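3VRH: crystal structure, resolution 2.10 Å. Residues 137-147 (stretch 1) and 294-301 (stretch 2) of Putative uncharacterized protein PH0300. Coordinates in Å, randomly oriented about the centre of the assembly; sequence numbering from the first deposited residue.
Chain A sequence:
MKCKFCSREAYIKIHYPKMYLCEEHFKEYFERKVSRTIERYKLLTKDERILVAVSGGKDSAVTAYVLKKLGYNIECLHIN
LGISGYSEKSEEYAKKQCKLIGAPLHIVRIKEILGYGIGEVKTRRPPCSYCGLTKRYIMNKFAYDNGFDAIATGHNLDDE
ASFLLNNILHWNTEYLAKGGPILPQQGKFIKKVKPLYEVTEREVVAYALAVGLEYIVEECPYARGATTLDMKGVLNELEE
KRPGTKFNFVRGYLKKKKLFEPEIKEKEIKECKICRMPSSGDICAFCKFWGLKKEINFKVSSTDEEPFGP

Stretch 1 (137-147) YIMNKFAYDNG
Stretch 2, residues 294-301: KEINFKVS

Residues 137-145 form the last turns of a helix begun earlier in the chain; Asn-146 (phi/psi -103/8) is the first to leave helical geometry, and Gly-147 follows at positive phi (70/28). Stretch 2 has no regular secondary structure: it is extended through Ile-296 (-100/128) and Asn-297 (-96/110), bends at Phe-298 (-95/3), and extends again at Lys-299 and Val-300. CA separations of 5.1 Å (Phe-142 to Phe-298) and 5.2 Å (Asp-145 to Lys-299) mark the register, with both chains advancing in the same general sense. Together the stretches bury 518 Å².

Side chains of Lys-141 and Asp-145, in the helix, and Asn-146, just past it, satisfy four backbone groups of stretch 2. Asp-145 (chi1 m) points toward it, and its OD2 accepts from Phe-298 N at 2.7 Å, N-H...O angle 162°. Asn-146 (chi1 m, chi2 -82°) uses both ends of its amide: OD1 accepts from Val-300 N at 2.9 Å (158°), while ND2 donates to Phe-298 O at 2.9 Å (160°) and to Phe-142 O at 3.0 Å (167°). An amide suits this place, offering an acceptor and a two-proton donor on one group.

Buried Lys-141 (t through chi3, m at chi4) directs NZ to Ile-296 O (2.8 Å), to Glu-295 in a salt bridge (NZ-OE1 2.9 Å), and to Asp-145 in another (NZ-OD2 2.9 Å). OD2 of Asp-145 thus serves both a backbone amide and a lysine.

Phe-298 (chi1 m, chi2 -74°) supplies the apolar centre, with 127 Å² covered. Lys-141 CG lies at its ring edge, 3.8 Å from CD2, and Ile-138 CG2 is 4.0 Å from Phe-298 CZ. Phe-142 (chi1 t) brings CD2 to 3.6 Å from Phe-298 CB and CZ to 4.1 Å from Val-300 CG2. Within stretch 2, Asn-297 OD1 accepts from Lys-299 N at 3.2 Å, spanning the bend at Phe-298.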

# COMPACT_ATOMS: atom_id res chain seq x y z
N TYR A 137 -26.84 2.78 5.89
CA TYR A 137 -27.78 3.03 6.97
C TYR A 137 -29.06 2.26 6.73
O TYR A 137 -29.59 1.60 7.63
CB TYR A 137 -28.10 4.53 7.08
CG TYR A 137 -29.18 4.82 8.12
CD1 TYR A 137 -30.51 4.89 7.77
CD2 TYR A 137 -28.85 5.04 9.46
CE1 TYR A 137 -31.50 5.15 8.71
CE2 TYR A 137 -29.82 5.31 10.40
CZ TYR A 137 -31.15 5.36 10.01
OH TYR A 137 -32.13 5.63 10.94
N ILE A 138 -29.57 2.36 5.50
CA ILE A 138 -30.84 1.72 5.16
C ILE A 138 -30.72 0.20 5.24
O ILE A 138 -31.64 -0.46 5.72
CB ILE A 138 -31.33 2.13 3.76
CG1 ILE A 138 -31.70 3.62 3.75
CG2 ILE A 138 -32.53 1.28 3.33
CD1 ILE A 138 -32.17 4.14 2.39
N MET A 139 -29.59 -0.34 4.78
CA MET A 139 -29.37 -1.78 4.83
C MET A 139 -29.45 -2.24 6.28
O MET A 139 -30.11 -3.24 6.58
CB MET A 139 -27.98 -2.18 4.30
CG MET A 139 -27.81 -2.13 2.80
SD MET A 139 -26.04 -2.19 2.43
CE MET A 139 -25.61 -3.71 3.26
N ASN A 140 -28.78 -1.51 7.15
CA ASN A 140 -28.74 -1.90 8.54
C ASN A 140 -30.07 -1.71 9.25
O ASN A 140 -30.51 -2.60 9.96
CB ASN A 140 -27.62 -1.19 9.30
CG ASN A 140 -27.55 -1.62 10.75
OD1 ASN A 140 -27.13 -2.73 11.07
ND2 ASN A 140 -27.96 -0.75 11.63
N LYS A 141 -30.72 -0.57 9.07
CA LYS A 141 -32.00 -0.35 9.75
C LYS A 141 -33.11 -1.27 9.23
O LYS A 141 -34.00 -1.64 9.98
CB LYS A 141 -32.45 1.12 9.69
CG LYS A 141 -33.64 1.40 10.61
CD LYS A 141 -33.85 2.88 10.88
CE LYS A 141 -34.71 3.07 12.13
NZ LYS A 141 -35.88 2.12 12.14
N PHE A 142 -33.02 -1.65 7.95
CA PHE A 142 -33.99 -2.58 7.37
C PHE A 142 -33.77 -3.97 7.94
O PHE A 142 -34.73 -4.68 8.24
CB PHE A 142 -33.86 -2.64 5.84
CG PHE A 142 -34.92 -3.49 5.19
CD1 PHE A 142 -34.77 -4.86 5.09
CD2 PHE A 142 -36.09 -2.91 4.71
CE1 PHE A 142 -35.75 -5.64 4.51
CE2 PHE A 142 -37.06 -3.69 4.13
CZ PHE A 142 -36.89 -5.05 4.03
N ALA A 143 -32.51 -4.36 8.07
CA ALA A 143 -32.18 -5.65 8.65
C ALA A 143 -32.65 -5.68 10.09
O ALA A 143 -33.17 -6.69 10.57
CB ALA A 143 -30.68 -5.90 8.59
N TYR A 144 -32.47 -4.56 10.77
CA TYR A 144 -32.76 -4.48 12.20
C TYR A 144 -34.26 -4.50 12.45
O TYR A 144 -34.76 -5.34 13.20
CB TYR A 144 -32.11 -3.22 12.79
CG TYR A 144 -32.62 -2.86 14.17
CD1 TYR A 144 -32.34 -3.66 15.26
CD2 TYR A 144 -33.37 -1.70 14.37
CE1 TYR A 144 -32.81 -3.34 16.53
CE2 TYR A 144 -33.84 -1.36 15.63
CZ TYR A 144 -33.55 -2.18 16.71
OH TYR A 144 -34.02 -1.85 17.96
N ASP A 145 -34.97 -3.57 11.81
CA ASP A 145 -36.42 -3.46 11.89
C ASP A 145 -37.16 -4.75 11.61
O ASP A 145 -38.23 -4.99 12.15
CB ASP A 145 -36.93 -2.41 10.91
CG ASP A 145 -36.67 -1.01 11.37
OD1 ASP A 145 -36.22 -0.85 12.52
OD2 ASP A 145 -36.91 -0.07 10.59
N ASN A 146 -36.59 -5.59 10.74
CA ASN A 146 -37.27 -6.80 10.31
C ASN A 146 -36.73 -8.05 10.98
O ASN A 146 -37.08 -9.16 10.60
CB ASN A 146 -37.21 -6.96 8.79
CG ASN A 146 -38.14 -6.00 8.08
OD1 ASN A 146 -39.33 -6.28 7.96
ND2 ASN A 146 -37.61 -4.85 7.62
N GLY A 147 -35.85 -7.87 11.96
CA GLY A 147 -35.32 -9.00 12.72
C GLY A 147 -34.39 -9.95 12.00
O GLY A 147 -34.31 -11.14 12.35
N LYS A 294 -37.88 12.57 12.16
CA LYS A 294 -38.63 11.37 12.51
C LYS A 294 -37.97 10.08 12.04
O LYS A 294 -37.24 10.08 11.04
CB LYS A 294 -40.07 11.47 12.00
CG LYS A 294 -40.90 12.50 12.77
CD LYS A 294 -42.24 12.77 12.13
CE LYS A 294 -42.93 13.95 12.80
NZ LYS A 294 -44.17 14.38 12.09
N GLU A 295 -38.22 9.00 12.76
CA GLU A 295 -37.62 7.70 12.47
C GLU A 295 -38.27 7.10 11.23
O GLU A 295 -39.43 7.34 10.96
CB GLU A 295 -37.79 6.76 13.66
CG GLU A 295 -37.08 5.43 13.48
CD GLU A 295 -37.29 4.47 14.63
OE1 GLU A 295 -37.28 3.24 14.38
OE2 GLU A 295 -37.45 4.94 15.77
N ILE A 296 -37.51 6.33 10.46
CA ILE A 296 -38.10 5.58 9.35
C ILE A 296 -38.32 4.14 9.77
O ILE A 296 -37.40 3.48 10.27
CB ILE A 296 -37.23 5.62 8.09
CG1 ILE A 296 -36.98 7.07 7.68
CG2 ILE A 296 -37.91 4.86 6.97
CD1 ILE A 296 -35.89 7.22 6.68
N ASN A 297 -39.54 3.67 9.58
CA ASN A 297 -39.90 2.31 9.96
C ASN A 297 -39.80 1.41 8.74
O ASN A 297 -40.60 1.53 7.83
CB ASN A 297 -41.33 2.30 10.50
CG ASN A 297 -41.66 1.01 11.22
OD1 ASN A 297 -40.92 0.03 11.15
ND2 ASN A 297 -42.79 1.01 11.93
N PHE A 298 -38.81 0.52 8.72
CA PHE A 298 -38.60 -0.35 7.56
C PHE A 298 -39.26 -1.71 7.69
O PHE A 298 -39.12 -2.56 6.80
CB PHE A 298 -37.11 -0.52 7.24
CG PHE A 298 -36.48 0.70 6.66
CD1 PHE A 298 -36.75 1.07 5.35
CD2 PHE A 298 -35.63 1.48 7.41
CE1 PHE A 298 -36.17 2.18 4.81
CE2 PHE A 298 -35.05 2.60 6.87
CZ PHE A 298 -35.32 2.96 5.58
N LYS A 299 -39.99 -1.91 8.79
CA LYS A 299 -40.76 -3.12 9.00
C LYS A 299 -41.72 -3.41 7.84
O LYS A 299 -42.46 -2.52 7.38
CB LYS A 299 -41.53 -3.03 10.32
CG LYS A 299 -42.41 -4.23 10.60
CD LYS A 299 -41.59 -5.49 10.82
CE LYS A 299 -42.49 -6.66 11.21
NZ LYS A 299 -43.24 -7.21 10.04
N VAL A 300 -41.70 -4.64 7.35
CA VAL A 300 -42.60 -5.04 6.27
C VAL A 300 -43.27 -6.37 6.60
O VAL A 300 -42.69 -7.23 7.27
CB VAL A 300 -41.88 -5.13 4.90
CG1 VAL A 300 -41.34 -3.77 4.46
CG2 VAL A 300 -40.77 -6.17 4.93
N SER A 301 -44.49 -6.54 6.11
CA SER A 301 -45.20 -7.81 6.32
C SER A 301 -45.21 -8.65 5.06
O SER A 301 -45.62 -9.81 5.10
CB SER A 301 -46.63 -7.57 6.81
OG SER A 301 -47.25 -6.52 6.10